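Local coordinates for protein metal transporter CNNM3 (Homo sapiens, PDB 6DFD) that probably takes part in magnesium efflux across the membrane, dimerizing through its cyclic nucleotide-binding homology domain, at residues H99-R104 against G117-E122; T136-S141 against Y181-L186; R55-E60 against F111-Q116. The protein carries 6 engineered substitutions. All coordinates share one frame; numbering follows the deposited sequence.

Contact 1: H99-R104 against G117-E122; sequences HYLYQR and GRVEVE
Arg104 and Glu122 are brought together by two bent side chains: Arg104 turns at its third torsion (chi3 102°), and Glu122, with CG set between its backbone N and carbonyl carbon (chi1 69°), bends again at chi2. Their bond joins the loop just after strand 100-102 to strand 119-123; the two strands belong to one antiparallel sheet in the beta-barrel of the cyclic nucleotide-binding homology domain. They are not neighbours there; strand 181-185 runs between them, so the contact is made by side chains across its width. CA atoms of Leu101 and Val119 accordingly stand 9.1 Å apart. At the inner end these two residues touch through methyl groups, Leu101 CD1 lying 4.3 Å from Val119 CG1, and both also pack on Val183 of the intervening strand. Leu101 and Tyr102 form a classic beta bulge opposite Val183, where the chain turns a corner. At the outer end lies a partly exposed salt bridge. Arg104 NH2 bonds to the carbonyl O of Gly124, while Glu122 OE1 also takes a weak bond from Thr182 OG1. As modelled, though Arg104 is poorly ordered, its NH1 reaches Glu122 OE1 at 3.0 Å, nearly straight, within the guanidinium plane but 37° out of that of the carboxylate.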
loop_
_atom_site.group_PDB
_atom_site.type_symbol
_atom_site.label_atom_id
_atom_site.label_comp_id
_atom_site.label_asym_id
_atom_site.label_seq_id
_atom_site.Cartn_x
_atom_site.Cartn_y
_atom_site.Cartn_z
ATOM N N HIS A 99 -6.441 10.590 -12.926
ATOM C CA HIS A 99 -5.765 10.382 -11.652
ATOM C C HIS A 99 -5.567 8.910 -11.314
ATOM O O HIS A 99 -4.770 8.590 -10.421
ATOM C CB HIS A 99 -6.558 11.037 -10.520
ATOM C CG HIS A 99 -6.597 12.523 -10.601
ATOM N ND1 HIS A 99 -7.398 13.290 -9.787
ATOM C CD2 HIS A 99 -5.923 13.388 -11.392
ATOM C CE1 HIS A 99 -7.227 14.566 -10.083
ATOM N NE2 HIS A 99 -6.333 14.652 -11.052
ATOM N N TYR A 100 -6.265 8.007 -11.992
ATOM C CA TYR A 100 -6.205 6.590 -11.654
ATOM C C TYR A 100 -5.094 5.917 -12.445
ATOM O O TYR A 100 -5.091 5.950 -13.680
ATOM C CB TYR A 100 -7.542 5.902 -11.923
ATOM C CG TYR A 100 -8.592 6.317 -10.928
ATOM C CD1 TYR A 100 -9.313 7.477 -11.115
ATOM C CD2 TYR A 100 -8.833 5.566 -9.784
ATOM C CE1 TYR A 100 -10.268 7.881 -10.200
ATOM C CE2 TYR A 100 -9.788 5.962 -8.862
ATOM C CZ TYR A 100 -10.500 7.119 -9.078
ATOM O OH TYR A 100 -11.453 7.524 -8.173
ATOM N N LEU A 101 -4.164 5.298 -11.726
ATOM C CA LEU A 101 -3.112 4.496 -12.339
ATOM C C LEU A 101 -3.535 3.044 -12.515
ATOM O O LEU A 101 -3.155 2.396 -13.502
ATOM C CB LEU A 101 -1.850 4.564 -11.482
ATOM C CG LEU A 101 -1.304 5.955 -11.149
ATOM C CD1 LEU A 101 -0.004 5.830 -10.352
ATOM C CD2 LEU A 101 -1.092 6.775 -12.414
ATOM N N TYR A 102 -4.317 2.525 -11.570
ATOM C CA TYR A 102 -4.845 1.175 -11.630
ATOM C C TYR A 102 -6.266 1.184 -11.094
ATOM O O TYR A 102 -6.604 1.976 -10.210
ATOM C CB TYR A 102 -3.999 0.197 -10.815
ATOM C CG TYR A 102 -2.594 0.077 -11.335
ATOM C CD1 TYR A 102 -2.274 -0.861 -12.304
ATOM C CD2 TYR A 102 -1.590 0.914 -10.870
ATOM C CE1 TYR A 102 -0.985 -0.974 -12.790
ATOM C CE2 TYR A 102 -0.296 0.811 -11.350
ATOM C CZ TYR A 102 -0.005 -0.139 -12.313
ATOM O OH TYR A 102 1.274 -0.255 -12.810
ATOM N N GLN A 103 -7.092 0.294 -11.633
ATOM C CA GLN A 103 -8.463 0.158 -11.167
ATOM C C GLN A 103 -8.787 -1.318 -11.027
ATOM O O GLN A 103 -8.546 -2.096 -11.956
ATOM C CB GLN A 103 -9.435 0.843 -12.125
ATOM C CG GLN A 103 -9.162 2.329 -12.258
ATOM C CD GLN A 103 -9.976 2.971 -13.348
ATOM O OE1 GLN A 103 -9.444 3.376 -14.382
ATOM N NE2 GLN A 103 -11.279 3.066 -13.126
ATOM N N ARG A 104 -9.304 -1.694 -9.856
ATOM C CA ARG A 104 -9.705 -3.069 -9.589
ATOM C C ARG A 104 -10.377 -3.679 -10.806
ATOM O O ARG A 104 -11.236 -3.058 -11.436
ATOM C CB ARG A 104 -10.670 -3.132 -8.406
ATOM C CG ARG A 104 -10.044 -3.066 -7.036
ATOM C CD ARG A 104 -11.069 -3.506 -5.997
ATOM N NE ARG A 104 -10.833 -4.877 -5.556
ATOM C CZ ARG A 104 -10.139 -5.216 -4.472
ATOM N NH1 ARG A 104 -9.602 -4.285 -3.687
ATOM N NH2 ARG A 104 -9.982 -6.498 -4.173
ATOM N N GLY A 117 5.571 12.032 -5.583
ATOM C CA GLY A 117 4.149 12.249 -5.409
ATOM C C GLY A 117 3.528 11.217 -4.489
ATOM O O GLY A 117 4.203 10.360 -3.919
ATOM N N ARG A 118 2.200 11.312 -4.370
ATOM C CA ARG A 118 1.445 10.562 -3.376
ATOM C C ARG A 118 0.227 9.922 -4.016
ATOM O O ARG A 118 -0.468 10.552 -4.822
ATOM C CB ARG A 118 0.992 11.475 -2.228
ATOM C CG ARG A 118 2.069 12.386 -1.699
ATOM C CD ARG A 118 3.116 11.597 -0.923
ATOM N NE ARG A 118 2.566 11.084 0.325
ATOM C CZ ARG A 118 3.280 10.486 1.272
ATOM N NH1 ARG A 118 4.587 10.307 1.115
ATOM N NH2 ARG A 118 2.682 10.067 2.380
ATOM N N VAL A 119 -0.044 8.676 -3.633
ATOM C CA VAL A 119 -1.192 7.941 -4.145
ATOM C C VAL A 119 -1.920 7.275 -2.987
ATOM O O VAL A 119 -1.341 6.989 -1.935
ATOM C CB VAL A 119 -0.789 6.875 -5.194
ATOM C CG1 VAL A 119 -0.220 7.534 -6.435
ATOM C CG2 VAL A 119 0.192 5.883 -4.601
ATOM N N GLU A 120 -3.206 7.037 -3.189
ATOM C CA GLU A 120 -3.997 6.201 -2.306
ATOM C C GLU A 120 -4.206 4.864 -2.989
ATOM O O GLU A 120 -4.559 4.808 -4.175
ATOM C CB GLU A 120 -5.351 6.837 -1.979
ATOM C CG GLU A 120 -6.242 5.958 -1.094
ATOM C CD GLU A 120 -7.560 6.632 -0.737
ATOM O OE1 GLU A 120 -7.597 7.364 0.272
ATOM O OE2 GLU A 120 -8.547 6.436 -1.478
ATOM N N VAL A 121 -3.984 3.799 -2.236
ATOM C CA VAL A 121 -4.134 2.436 -2.706
ATOM C C VAL A 121 -5.257 1.805 -1.905
ATOM O O VAL A 121 -5.265 1.894 -0.671
ATOM C CB VAL A 121 -2.836 1.627 -2.525
ATOM C CG1 VAL A 121 -2.977 0.257 -3.152
ATOM C CG2 VAL A 121 -1.648 2.370 -3.108
ATOM N N GLU A 122 -6.194 1.164 -2.595
ATOM C CA GLU A 122 -7.175 0.306 -1.941
ATOM C C GLU A 122 -7.005 -1.092 -2.516
ATOM O O GLU A 122 -7.067 -1.273 -3.737
ATOM C CB GLU A 122 -8.600 0.836 -2.125
ATOM C CG GLU A 122 -9.136 0.762 -3.523
ATOM C CD GLU A 122 -10.045 -0.431 -3.721
ATOM O OE1 GLU A 122 -9.621 -1.394 -4.391
ATOM O OE2 GLU A 122 -11.177 -0.409 -3.191
#

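Contact 2: T136-S141 against Y181-L186; sequences TYYGVS and YTVRAL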
loop_
_atom_site.group_PDB
_atom_site.type_symbol
_atom_site.label_atom_id
_atom_site.label_comp_id
_atom_site.label_asym_id
_atom_site.label_seq_id
_atom_site.Cartn_x
_atom_site.Cartn_y
_atom_site.Cartn_z
ATOM N N THR A 136 7.412 3.746 -4.223
ATOM C CA THR A 136 6.512 2.609 -4.249
ATOM C C THR A 136 6.223 2.252 -5.702
ATOM O O THR A 136 6.357 3.086 -6.600
ATOM C CB THR A 136 5.223 2.904 -3.480
ATOM O OG1 THR A 136 4.548 4.023 -4.061
ATOM C CG2 THR A 136 5.548 3.197 -2.013
ATOM N N TYR A 137 5.891 0.985 -5.948
ATOM C CA TYR A 137 5.700 0.530 -7.319
ATOM C C TYR A 137 4.579 -0.495 -7.388
ATOM O O TYR A 137 4.190 -1.093 -6.383
ATOM C CB TYR A 137 6.990 -0.056 -7.894
ATOM C CG TYR A 137 7.538 -1.188 -7.070
ATOM C CD1 TYR A 137 7.088 -2.483 -7.252
ATOM C CD2 TYR A 137 8.499 -0.954 -6.096
ATOM C CE1 TYR A 137 7.599 -3.530 -6.494
ATOM C CE2 TYR A 137 9.010 -1.991 -5.335
ATOM C CZ TYR A 137 8.554 -3.272 -5.540
ATOM O OH TYR A 137 9.055 -4.306 -4.786
ATOM N N TYR A 138 4.069 -0.685 -8.605
ATOM C CA TYR A 138 2.815 -1.383 -8.858
ATOM C C TYR A 138 2.910 -2.068 -10.207
ATOM O O TYR A 138 3.697 -1.673 -11.069
ATOM C CB TYR A 138 1.612 -0.419 -8.862
ATOM C CG TYR A 138 1.646 0.497 -7.671
ATOM C CD1 TYR A 138 1.038 0.135 -6.479
ATOM C CD2 TYR A 138 2.366 1.681 -7.710
ATOM C CE1 TYR A 138 1.120 0.946 -5.361
ATOM C CE2 TYR A 138 2.460 2.494 -6.599
ATOM C CZ TYR A 138 1.832 2.118 -5.426
ATOM O OH TYR A 138 1.923 2.917 -4.301
ATOM N N GLY A 139 2.082 -3.092 -10.383
ATOM C CA GLY A 139 1.885 -3.684 -11.691
ATOM C C GLY A 139 2.978 -4.621 -12.144
ATOM O O GLY A 139 3.112 -4.849 -13.347
ATOM N N VAL A 140 3.769 -5.173 -11.220
ATOM C CA VAL A 140 4.804 -6.136 -11.605
ATOM C C VAL A 140 4.191 -7.304 -12.361
ATOM O O VAL A 140 4.768 -7.806 -13.334
ATOM C CB VAL A 140 5.579 -6.612 -10.360
ATOM C CG1 VAL A 140 6.447 -7.825 -10.676
ATOM C CG2 VAL A 140 6.440 -5.482 -9.818
ATOM N N SER A 141 3.013 -7.762 -11.926
ATOM C CA SER A 141 2.382 -8.900 -12.589
ATOM C C SER A 141 2.004 -8.577 -14.028
ATOM O O SER A 141 1.909 -9.485 -14.863
ATOM C CB SER A 141 1.150 -9.346 -11.807
ATOM O OG SER A 141 1.525 -10.095 -10.664
ATOM N N TYR A 181 -6.351 -4.066 -6.939
ATOM C CA TYR A 181 -6.146 -2.810 -6.241
ATOM C C TYR A 181 -6.506 -1.661 -7.164
ATOM O O TYR A 181 -6.490 -1.785 -8.391
ATOM C CB TYR A 181 -4.704 -2.648 -5.746
ATOM C CG TYR A 181 -3.626 -3.048 -6.737
ATOM C CD1 TYR A 181 -3.100 -4.336 -6.736
ATOM C CD2 TYR A 181 -3.113 -2.134 -7.649
ATOM C CE1 TYR A 181 -2.103 -4.706 -7.629
ATOM C CE2 TYR A 181 -2.117 -2.496 -8.547
ATOM C CZ TYR A 181 -1.617 -3.783 -8.530
ATOM O OH TYR A 181 -0.623 -4.148 -9.415
ATOM N N THR A 182 -6.846 -0.541 -6.542
ATOM C CA THR A 182 -7.014 0.725 -7.228
ATOM C C THR A 182 -5.976 1.681 -6.672
ATOM O O THR A 182 -5.721 1.693 -5.461
ATOM C CB THR A 182 -8.437 1.282 -7.029
ATOM O OG1 THR A 182 -9.392 0.284 -7.409
ATOM C CG2 THR A 182 -8.665 2.529 -7.862
ATOM N N VAL A 183 -5.369 2.468 -7.559
ATOM C CA VAL A 183 -4.327 3.417 -7.180
ATOM C C VAL A 183 -4.689 4.766 -7.773
ATOM O O VAL A 183 -4.826 4.893 -8.995
ATOM C CB VAL A 183 -2.934 2.972 -7.656
ATOM C CG1 VAL A 183 -1.888 4.012 -7.281
ATOM C CG2 VAL A 183 -2.581 1.619 -7.063
ATOM N N ARG A 184 -4.824 5.776 -6.916
ATOM C CA ARG A 184 -5.272 7.090 -7.343
ATOM C C ARG A 184 -4.290 8.153 -6.883
ATOM O O ARG A 184 -3.904 8.181 -5.712
ATOM C CB ARG A 184 -6.671 7.403 -6.783
ATOM C CG ARG A 184 -7.212 8.763 -7.202
ATOM C CD ARG A 184 -8.620 9.001 -6.658
ATOM N NE ARG A 184 -8.687 8.830 -5.209
ATOM C CZ ARG A 184 -8.534 9.803 -4.318
ATOM N NH1 ARG A 184 -8.301 11.054 -4.702
ATOM N NH2 ARG A 184 -8.609 9.514 -3.029
ATOM N N ALA A 185 -3.946 9.064 -7.787
ATOM C CA ALA A 185 -3.097 10.189 -7.428
ATOM C C ALA A 185 -3.769 11.061 -6.379
ATOM O O ALA A 185 -4.969 11.345 -6.464
ATOM C CB ALA A 185 -2.795 11.035 -8.658
ATOM N N LEU A 186 -2.974 11.494 -5.400
ATOM C CA LEU A 186 -3.361 12.511 -4.437
ATOM C C LEU A 186 -2.610 13.817 -4.646
ATOM O O LEU A 186 -2.847 14.782 -3.911
ATOM C CB LEU A 186 -3.118 12.003 -3.010
ATOM C CG LEU A 186 -3.789 10.691 -2.626
ATOM C CD1 LEU A 186 -3.367 10.324 -1.199
ATOM C CD2 LEU A 186 -5.309 10.789 -2.741
#
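Apolar packing carries most of this buried contact. CD1 and CE1 of the Tyr138 ring lie 4.0 and 4.1 Å from Val183 CG2, a single methyl that comes in obliquely. Val183 has CG1 anti to its backbone N (chi1 178°), which leaves CG2 as the branch that meets the tyrosine. A second, looser touch joins Tyr138 CB to Tyr181 CE2 at 4.3 Å, so Tyr138 meets two alternate residues of strand 181-185, both directed toward it.

The polar interactions centre on two phenol groups. Gly139 N gives Tyr181 OH a weak hydrogen bond of 3.1 Å, bent to 130°, just where the chain leaves strand 137-138 with a positive phi. The stronger partner of that hydroxyl is Glu126 OE1 of the second subunit; the same carboxylate binds Ser141 N through OE2, so this end of the contact belongs to the dimer interface. At the other phenol, Tyr138 OH donates to Thr136 OG1 at 2.9 Å and is also bonded to Asn132 ND2, two partners that would restrict the ring's position.

The contact spans the interior of the barrel: strand 137-138, on the edge of one four-stranded sheet beside strand 110-114, faces strand 181-185 of the other. Tyr138 also packs on Val119 and Val121 of strand 119-123, while Tyr181 meets Tyr102 of strand 100-102 edge-to-face.

Contact 3: R55-E60 against F111-Q116; sequences RFLSRE and FILILQ
Leu57 and Phe111 lie alongside each other, pointing opposite ways, while Leu113 lies obliquely across both Leu57 and Phe56. This is helix-on-sheet packing in the cyclic nucleotide-binding homology domain: the C-terminal end of helix 47-60 lies against strand 110-114 of the beta-barrel. The axes of 55-60 and 111-114 pass 11.9 Å apart at an angle of 121°, a distance spanned by hydrocarbon side chains from both elements. Phe111 and Leu113, alternate residues of the strand, direct their side chains toward the helix; Phe56 and Leu57 project back from adjacent helix positions. Leu113 has CG anti to its backbone N (chi1 176°), extending CD1 to a point where it touches both helix residues. From the ring of Phe56, CE2 approaches that methyl to 3.8 Å, obliquely to the ring plane. One face of this ring is covered by CG of Glu60, a turn later in the helix, and Phe135 meets it edge-to-face. Phe64 flanks the other end of the cluster, packing on Leu57 and edge-to-face with Phe111. The remaining branch with two partners is CD2 of Leu57, 3.8 Å from Phe111 CZ and 3.7 Å from Leu113 CD1.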
loop_
_atom_site.group_PDB
_atom_site.type_symbol
_atom_site.label_atom_id
_atom_site.label_comp_id
_atom_site.label_asym_id
_atom_site.label_seq_id
_atom_site.Cartn_x
_atom_site.Cartn_y
_atom_site.Cartn_z
ATOM N N ARG A 55 19.338 1.373 -10.130
ATOM C CA ARG A 55 19.930 0.556 -9.071
ATOM C C ARG A 55 18.853 -0.006 -8.155
ATOM O O ARG A 55 18.909 -1.170 -7.737
ATOM C CB ARG A 55 20.915 1.371 -8.229
ATOM C CG ARG A 55 22.021 2.079 -8.973
ATOM C CD ARG A 55 22.845 1.136 -9.778
ATOM N NE ARG A 55 24.124 1.739 -10.144
ATOM C CZ ARG A 55 24.871 1.327 -11.159
ATOM N NH1 ARG A 55 24.462 0.317 -11.918
ATOM N NH2 ARG A 55 26.029 1.924 -11.418
ATOM N N PHE A 56 17.882 0.831 -7.798
ATOM C CA PHE A 56 16.810 0.391 -6.918
ATOM C C PHE A 56 16.057 -0.779 -7.522
ATOM O O PHE A 56 15.860 -1.805 -6.867
ATOM C CB PHE A 56 15.854 1.556 -6.659
ATOM C CG PHE A 56 14.660 1.190 -5.824
ATOM C CD1 PHE A 56 14.763 1.085 -4.453
ATOM C CD2 PHE A 56 13.432 0.964 -6.411
ATOM C CE1 PHE A 56 13.655 0.765 -3.679
ATOM C CE2 PHE A 56 12.321 0.638 -5.639
ATOM C CZ PHE A 56 12.435 0.547 -4.276
ATOM N N LEU A 57 15.604 -0.632 -8.767
ATOM C CA LEU A 57 14.824 -1.694 -9.386
ATOM C C LEU A 57 15.649 -2.965 -9.515
ATOM O O LEU A 57 15.165 -4.058 -9.214
ATOM C CB LEU A 57 14.317 -1.253 -10.751
ATOM C CG LEU A 57 13.252 -0.157 -10.756
ATOM C CD1 LEU A 57 12.942 0.201 -12.191
ATOM C CD2 LEU A 57 11.996 -0.622 -10.031
ATOM N N SER A 58 16.904 -2.837 -9.959
ATOM C CA SER A 58 17.749 -4.017 -10.125
ATOM C C SER A 58 17.935 -4.757 -8.812
ATOM O O SER A 58 18.078 -5.990 -8.806
ATOM C CB SER A 58 19.116 -3.617 -10.688
ATOM O OG SER A 58 18.987 -3.017 -11.965
ATOM N N ARG A 59 17.950 -4.033 -7.687
ATOM C CA ARG A 59 18.141 -4.707 -6.406
ATOM C C ARG A 59 16.836 -5.252 -5.838
ATOM O O ARG A 59 16.828 -6.324 -5.232
ATOM C CB ARG A 59 18.772 -3.753 -5.392
ATOM C CG ARG A 59 18.842 -4.309 -3.975
ATOM C CD ARG A 59 19.999 -5.266 -3.830
ATOM N NE ARG A 59 21.161 -4.501 -3.413
ATOM C CZ ARG A 59 21.553 -4.343 -2.155
ATOM N NH1 ARG A 59 20.915 -4.938 -1.154
ATOM N NH2 ARG A 59 22.605 -3.591 -1.903
ATOM N N GLU A 60 15.737 -4.518 -5.986
ATOM C CA GLU A 60 14.552 -4.749 -5.173
ATOM C C GLU A 60 13.427 -5.487 -5.892
ATOM O O GLU A 60 12.578 -6.078 -5.213
ATOM C CB GLU A 60 14.008 -3.410 -4.655
ATOM C CG GLU A 60 14.982 -2.658 -3.744
ATOM C CD GLU A 60 15.291 -3.403 -2.455
ATOM O OE1 GLU A 60 16.442 -3.310 -1.965
ATOM O OE2 GLU A 60 14.379 -4.079 -1.932
ATOM N N PHE A 111 3.759 -1.503 -15.642
ATOM C CA PHE A 111 4.350 -1.361 -14.322
ATOM C C PHE A 111 4.609 0.119 -14.082
ATOM O O PHE A 111 4.989 0.841 -15.008
ATOM C CB PHE A 111 5.653 -2.167 -14.272
ATOM C CG PHE A 111 6.603 -1.774 -13.180
ATOM C CD1 PHE A 111 7.508 -0.732 -13.361
ATOM C CD2 PHE A 111 6.643 -2.486 -11.996
ATOM C CE1 PHE A 111 8.392 -0.385 -12.368
ATOM C CE2 PHE A 111 7.536 -2.141 -10.991
ATOM C CZ PHE A 111 8.411 -1.092 -11.177
ATOM N N ILE A 112 4.386 0.572 -12.849
ATOM C CA ILE A 112 4.632 1.960 -12.479
ATOM C C ILE A 112 5.469 2.022 -11.214
ATOM O O ILE A 112 5.221 1.290 -10.248
ATOM C CB ILE A 112 3.313 2.740 -12.290
ATOM C CG1 ILE A 112 2.668 2.982 -13.655
ATOM C CG2 ILE A 112 3.571 4.065 -11.580
ATOM C CD1 ILE A 112 1.271 3.511 -13.585
ATOM N N LEU A 113 6.462 2.907 -11.220
ATOM C CA LEU A 113 7.188 3.291 -10.020
ATOM C C LEU A 113 7.011 4.789 -9.858
ATOM O O LEU A 113 7.149 5.540 -10.830
ATOM C CB LEU A 113 8.677 2.931 -10.100
ATOM C CG LEU A 113 9.490 3.409 -8.888
ATOM C CD1 LEU A 113 10.524 2.423 -8.509
ATOM C CD2 LEU A 113 10.171 4.732 -9.168
ATOM N N ILE A 114 6.690 5.222 -8.645
ATOM C CA ILE A 114 6.452 6.635 -8.372
ATOM C C ILE A 114 7.790 7.297 -8.077
ATOM O O ILE A 114 8.443 6.977 -7.080
ATOM C CB ILE A 114 5.476 6.821 -7.198
ATOM C CG1 ILE A 114 4.121 6.195 -7.530
ATOM C CG2 ILE A 114 5.293 8.330 -6.863
ATOM C CD1 ILE A 114 3.146 6.214 -6.359
ATOM N N LEU A 115 8.199 8.234 -8.933
ATOM C CA LEU A 115 9.419 8.979 -8.636
ATOM C C LEU A 115 9.141 10.077 -7.627
ATOM O O LEU A 115 9.966 10.348 -6.743
ATOM C CB LEU A 115 9.991 9.591 -9.911
ATOM C CG LEU A 115 11.175 8.974 -10.659
ATOM C CD1 LEU A 115 11.463 7.544 -10.288
ATOM C CD2 LEU A 115 10.948 9.133 -12.137
ATOM N N GLN A 116 7.981 10.717 -7.753
ATOM C CA GLN A 116 7.622 11.800 -6.856
ATOM C C GLN A 116 6.105 11.866 -6.783
ATOM O O GLN A 116 5.431 11.739 -7.805
ATOM C CB GLN A 116 8.193 13.137 -7.354
ATOM C CG GLN A 116 7.942 14.309 -6.425
ATOM C CD GLN A 116 8.463 15.620 -6.988
ATOM O OE1 GLN A 116 9.400 15.641 -7.786
ATOM N NE2 GLN A 116 7.852 16.723 -6.573
#

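Together the three contacts run from one sheet of the barrel, across its interior, to the helix packed on the other. Contacts 1 and 2 lie closest together, with centres about 5 Å apart, because strand 181-185, one side of contact 2, fills the gap between the strands of contact 1. Contact 3 is centred about 12 Å from contact 2 and is tied to it by adjacent strands: Tyr138 N lies 2.8 Å from Ile112 O, a probable hydrogen bond. Contacts 1 and 3, with centres about 16 Å apart, meet in the interior, where Ile114 CD1 packs 3.5 Å from Val119 CG2. Of the three, contact 2 alone is touched by the second subunit.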